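Local coordinates for protein esterase (Rhizomucor miehei, PDB 4WY5) that probably acts as a carboxylesterase of the alpha/beta hydrolase fold, cleaving the ester bonds of carboxylic esters, at residues A125-P128 with T129-E133; S231-D235 with K236-L240. All blocks are in the same frame, centred on the assembly; numbering follows the deposited sequence.

Contact 1 (A125-P128 with T129-E133)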
loop_
_atom_site.group_PDB
_atom_site.type_symbol
_atom_site.label_atom_id
_atom_site.label_comp_id
_atom_site.label_asym_id
_atom_site.label_seq_id
_atom_site.Cartn_x
_atom_site.Cartn_y
_atom_site.Cartn_z
ATOM N N ALA A 125 -11.432 24.799 22.443
ATOM C CA ALA A 125 -12.442 24.828 21.399
ATOM C C ALA A 125 -13.005 23.426 21.270
ATOM O O ALA A 125 -12.323 22.462 21.622
ATOM C CB ALA A 125 -11.838 25.301 20.066
ATOM N N LYS A 126 -14.241 23.304 20.787
ATOM C CA LYS A 126 -14.859 21.992 20.597
ATOM C C LYS A 126 -15.501 21.837 19.214
ATOM O O LYS A 126 -15.538 22.789 18.421
ATOM C CB LYS A 126 -15.885 21.730 21.709
ATOM C CG LYS A 126 -15.221 21.269 23.001
ATOM C CD LYS A 126 -16.127 21.363 24.210
ATOM C CE LYS A 126 -15.367 21.041 25.494
ATOM N NZ LYS A 126 -15.112 19.561 25.640
ATOM N N PHE A 127 -15.981 20.627 18.929
ATOM C CA PHE A 127 -16.707 20.343 17.692
ATOM C C PHE A 127 -17.832 21.360 17.546
ATOM O O PHE A 127 -18.581 21.577 18.501
ATOM C CB PHE A 127 -17.263 18.905 17.721
ATOM C CG PHE A 127 -18.161 18.564 16.559
ATOM C CD1 PHE A 127 -17.633 18.039 15.391
ATOM C CD2 PHE A 127 -19.538 18.767 16.645
ATOM C CE1 PHE A 127 -18.455 17.718 14.315
ATOM C CE2 PHE A 127 -20.375 18.459 15.579
ATOM C CZ PHE A 127 -19.833 17.929 14.409
ATOM N N PRO A 128 -17.975 21.969 16.350
ATOM C CA PRO A 128 -17.227 21.720 15.111
ATOM C C PRO A 128 -16.341 22.873 14.638
ATOM O O PRO A 128 -16.245 23.082 13.424
ATOM C CB PRO A 128 -18.349 21.508 14.094
ATOM C CG PRO A 128 -19.369 22.553 14.527
ATOM C CD PRO A 128 -19.225 22.696 16.060
ATOM N N THR A 129 -15.698 23.588 15.556
ATOM C CA THR A 129 -14.956 24.794 15.200
ATOM C C THR A 129 -13.865 24.541 14.145
ATOM O O THR A 129 -13.805 25.243 13.129
ATOM C CB THR A 129 -14.305 25.426 16.456
ATOM O OG1 THR A 129 -15.307 25.680 17.449
ATOM C CG2 THR A 129 -13.586 26.728 16.112
ATOM N N ALA A 130 -13.035 23.517 14.360
ATOM C CA ALA A 130 -11.921 23.232 13.443
ATOM C C ALA A 130 -12.389 22.879 12.035
ATOM O O ALA A 130 -11.776 23.317 11.062
ATOM C CB ALA A 130 -11.039 22.120 13.997
ATOM N N ILE A 131 -13.466 22.108 11.913
ATOM C CA ILE A 131 -14.001 21.774 10.586
ATOM C C ILE A 131 -14.353 23.050 9.826
ATOM O O ILE A 131 -14.063 23.188 8.628
ATOM C CB ILE A 131 -15.259 20.889 10.679
ATOM C CG1 ILE A 131 -14.924 19.513 11.258
ATOM C CG2 ILE A 131 -15.903 20.712 9.316
ATOM C CD1 ILE A 131 -16.154 18.620 11.461
ATOM N N GLU A 132 -14.933 24.004 10.550
ATOM C CA GLU A 132 -15.334 25.279 9.971
ATOM C C GLU A 132 -14.127 26.150 9.614
ATOM O O GLU A 132 -14.163 26.884 8.624
ATOM C CB GLU A 132 -16.276 26.017 10.931
ATOM C CG GLU A 132 -17.697 25.421 10.983
ATOM C CD GLU A 132 -18.597 26.053 12.058
ATOM O OE1 GLU A 132 -18.148 26.990 12.767
ATOM O OE2 GLU A 132 -19.768 25.613 12.178
ATOM N N GLU A 133 -13.060 26.063 10.404
ATOM C CA GLU A 133 -11.835 26.778 10.072
ATOM C C GLU A 133 -11.202 26.198 8.806
ATOM O O GLU A 133 -10.709 26.931 7.936
ATOM C CB GLU A 133 -10.837 26.728 11.241
ATOM C CG GLU A 133 -11.189 27.673 12.390
ATOM C CD GLU A 133 -10.431 27.388 13.678
ATOM O OE1 GLU A 133 -9.898 26.269 13.831
ATOM O OE2 GLU A 133 -10.409 28.277 14.566
HETATM O O HOH W 1 -13.006 21.756 16.873
#
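The Phe127 ring meets the end of the Ile131 side chain obliquely, its CE1 lying 3.8 Å from Ile131 CD1. With CG anti to the backbone N (chi1 173°), the ring folds back beside Pro128, and the proline CB sits 3.6 Å above the ring plane, over its centre; a cis peptide bond joins the two residues. Pro128 occupies the N-cap position of helix 129-143, which follows strand 113-117 of the central alpha/beta hydrolase sheet. As the helix begins, the Pro128 carbonyl oxygen accepts the amide of Glu132 at 3.3 Å. The Glu132 side chain runs alongside the proline ring, pointing the same way, and brings OE2 to 3.9 Å from Pro128 CG. Two residues before the proline, Lys126 O is gripped twice by Thr129: N donates at 3.0 Å in a nearly straight bond (173°), and OG1 donates at 3.1 Å. Thr129 OG1 can do so because chi1 (-55°) sets it beside its own backbone N, and both donors lie in the carbonyl plane. A water accepts from Ala130 N at 3.1 Å and donates weakly to the same carbonyl. The Lys126 ammonium turns elsewhere, to the carbonyl of Ala224.

Contact 2 (S231-D235 with K236-L240)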
loop_
_atom_site.group_PDB
_atom_site.type_symbol
_atom_site.label_atom_id
_atom_site.label_comp_id
_atom_site.label_asym_id
_atom_site.label_seq_id
_atom_site.Cartn_x
_atom_site.Cartn_y
_atom_site.Cartn_z
ATOM N N SER A 231 -23.238 9.498 21.566
ATOM C CA SER A 231 -24.519 8.840 21.372
ATOM C C SER A 231 -25.703 9.824 21.440
ATOM O O SER A 231 -26.737 9.605 20.801
ATOM C CB SER A 231 -24.702 7.726 22.401
ATOM O OG SER A 231 -25.809 6.932 22.036
ATOM N N GLU A 232 -25.543 10.902 22.208
ATOM C CA GLU A 232 -26.541 11.979 22.271
ATOM C C GLU A 232 -26.335 12.995 21.150
ATOM O O GLU A 232 -27.283 13.631 20.688
ATOM C CB GLU A 232 -26.489 12.687 23.631
ATOM C CG GLU A 232 -26.673 11.740 24.832
ATOM C CD GLU A 232 -26.487 12.434 26.186
ATOM O OE1 GLU A 232 -26.652 13.674 26.261
ATOM O OE2 GLU A 232 -26.172 11.730 27.177
ATOM N N LEU A 233 -25.087 13.158 20.721
ATOM C CA LEU A 233 -24.764 14.119 19.667
ATOM C C LEU A 233 -25.364 13.694 18.317
ATOM O O LEU A 233 -25.933 14.519 17.604
ATOM C CB LEU A 233 -23.250 14.300 19.562
ATOM C CG LEU A 233 -22.771 15.677 19.094
ATOM C CD1 LEU A 233 -23.447 16.770 19.890
ATOM C CD2 LEU A 233 -21.256 15.781 19.225
ATOM N N ASN A 234 -25.209 12.417 17.963
ATOM C CA ASN A 234 -25.847 11.847 16.770
ATOM C C ASN A 234 -25.538 12.635 15.483
ATOM O O ASN A 234 -26.428 12.871 14.666
ATOM C CB ASN A 234 -27.369 11.769 16.980
ATOM C CG ASN A 234 -28.037 10.731 16.091
ATOM O OD1 ASN A 234 -27.456 9.681 15.797
ATOM N ND2 ASN A 234 -29.267 11.021 15.656
ATOM N N ASP A 235 -24.270 13.007 15.300
ATOM C CA ASP A 235 -23.838 13.853 14.176
ATOM C C ASP A 235 -22.666 13.198 13.418
ATOM O O ASP A 235 -21.579 13.044 13.991
ATOM C CB ASP A 235 -23.427 15.235 14.718
ATOM C CG ASP A 235 -23.310 16.307 13.638
ATOM O OD1 ASP A 235 -23.111 15.960 12.448
ATOM O OD2 ASP A 235 -23.400 17.511 13.994
ATOM N N LYS A 236 -22.871 12.854 12.138
ATOM C CA LYS A 236 -21.855 12.125 11.361
ATOM C C LYS A 236 -20.550 12.918 11.179
ATOM O O LYS A 236 -19.481 12.320 11.024
ATOM C CB LYS A 236 -22.366 11.686 9.977
ATOM C CG LYS A 236 -22.430 12.746 8.889
ATOM C CD LYS A 236 -23.678 13.587 8.987
ATOM C CE LYS A 236 -23.622 14.774 8.046
ATOM N NZ LYS A 236 -24.797 15.647 8.265
ATOM N N LEU A 237 -20.627 14.247 11.202
ATOM C CA LEU A 237 -19.426 15.053 11.069
ATOM C C LEU A 237 -18.556 14.921 12.322
ATOM O O LEU A 237 -17.339 15.128 12.278
ATOM C CB LEU A 237 -19.779 16.518 10.824
ATOM C CG LEU A 237 -20.549 16.859 9.540
ATOM C CD1 LEU A 237 -20.897 18.354 9.499
ATOM C CD2 LEU A 237 -19.770 16.444 8.289
ATOM N N ALA A 238 -19.177 14.530 13.428
ATOM C CA ALA A 238 -18.434 14.243 14.654
ATOM C C ALA A 238 -17.952 12.796 14.660
ATOM O O ALA A 238 -16.770 12.517 14.907
ATOM C CB ALA A 238 -19.296 14.497 15.883
ATOM N N THR A 239 -18.874 11.881 14.382
ATOM C CA THR A 239 -18.544 10.466 14.358
ATOM C C THR A 239 -18.940 9.884 12.998
ATOM O O THR A 239 -20.090 9.474 12.786
ATOM C CB THR A 239 -19.247 9.696 15.522
ATOM O OG1 THR A 239 -20.659 9.934 15.490
ATOM C CG2 THR A 239 -18.683 10.135 16.884
ATOM N N LEU A 240 -17.953 9.871 12.095
ATOM C CA LEU A 240 -18.063 9.435 10.705
ATOM C C LEU A 240 -18.817 8.103 10.494
ATOM O O LEU A 240 -19.440 7.883 9.455
ATOM C CB LEU A 240 -16.651 9.303 10.106
ATOM C CG LEU A 240 -15.866 10.439 9.417
ATOM C CD1 LEU A 240 -16.751 11.555 8.915
ATOM C CD2 LEU A 240 -14.728 10.980 10.281
HETATM O O HOH W 2 -25.768 12.083 11.374
HETATM O O HOH W 3 -22.244 11.570 16.785
HETATM O O HOH W 4 -24.302 17.141 10.678
#
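An Asx turn opens the single helix-like turn that follows helix 230-233, with Asp235 heading it through both its side chain and its carbonyl. Asp235 OD1 accepts the amide of Leu237 at 3.3 Å, and the donor approaches from above the carboxylate plane. The side chain gets there by placing CG anti to its backbone N and beside the carbonyl carbon (chi1 -165°), which folds the carboxylate over the amides that follow. Asp235 O is shared by two further donors. Thr239 N reaches it at 3.0 Å in the carbonyl plane, whereas Ala238 N, at 2.9 Å, comes in 51° out of that plane by a more bent bond. Leu233, at the end of the helix, leans CD2 towards Ala238 CB, 4.1 Å away, in the one apolar side-chain contact across the turn. Asn234, the first residue to leave helical geometry, has a positive phi that turns the chain from the helix into Asp235. The Asp235 amide donates to a water at 2.9 Å that also bonds to Thr239 OG1, linking the two ends of the turn. Lys236 NZ stays 4.5 Å from Asp235 OD1, beyond salt-bridge range; a water bonded to NZ lies between them, its approach to OD1 doubtfully short. The same ammonium has a weak, long ion pair with Glu176. Leu237 rests on Ile172 of helix 162-176. Two amides thus hold the Asp235 carbonyl, while the single amide bond to OD1 helps to orient the carboxylate, which the neighbouring lysine would probably help to keep ionised.

In the fold
Contacts 1 and 2 have centres about 14 Å apart and meet through Phe127, whose ring packs against Asp235 and the turn at 236-240. Its CE1 lies 3.4 Å from Ala238 N and equally far from Leu237 C, while CE2 comes within 3.5 Å of Asp235 OD2. Ile131 CD1 adds a looser touch, 3.8 Å from Leu237 O. The start of helix 129-143 is thereby packed against the loop after helix 230-233. Helix 162-176, which follows the probable nucleophile elbow, is common ground: Ile131 of contact 1 rests on Leu166, Ala169 and Tyr173, and Leu240 of contact 2 on Thr165 and Ala168.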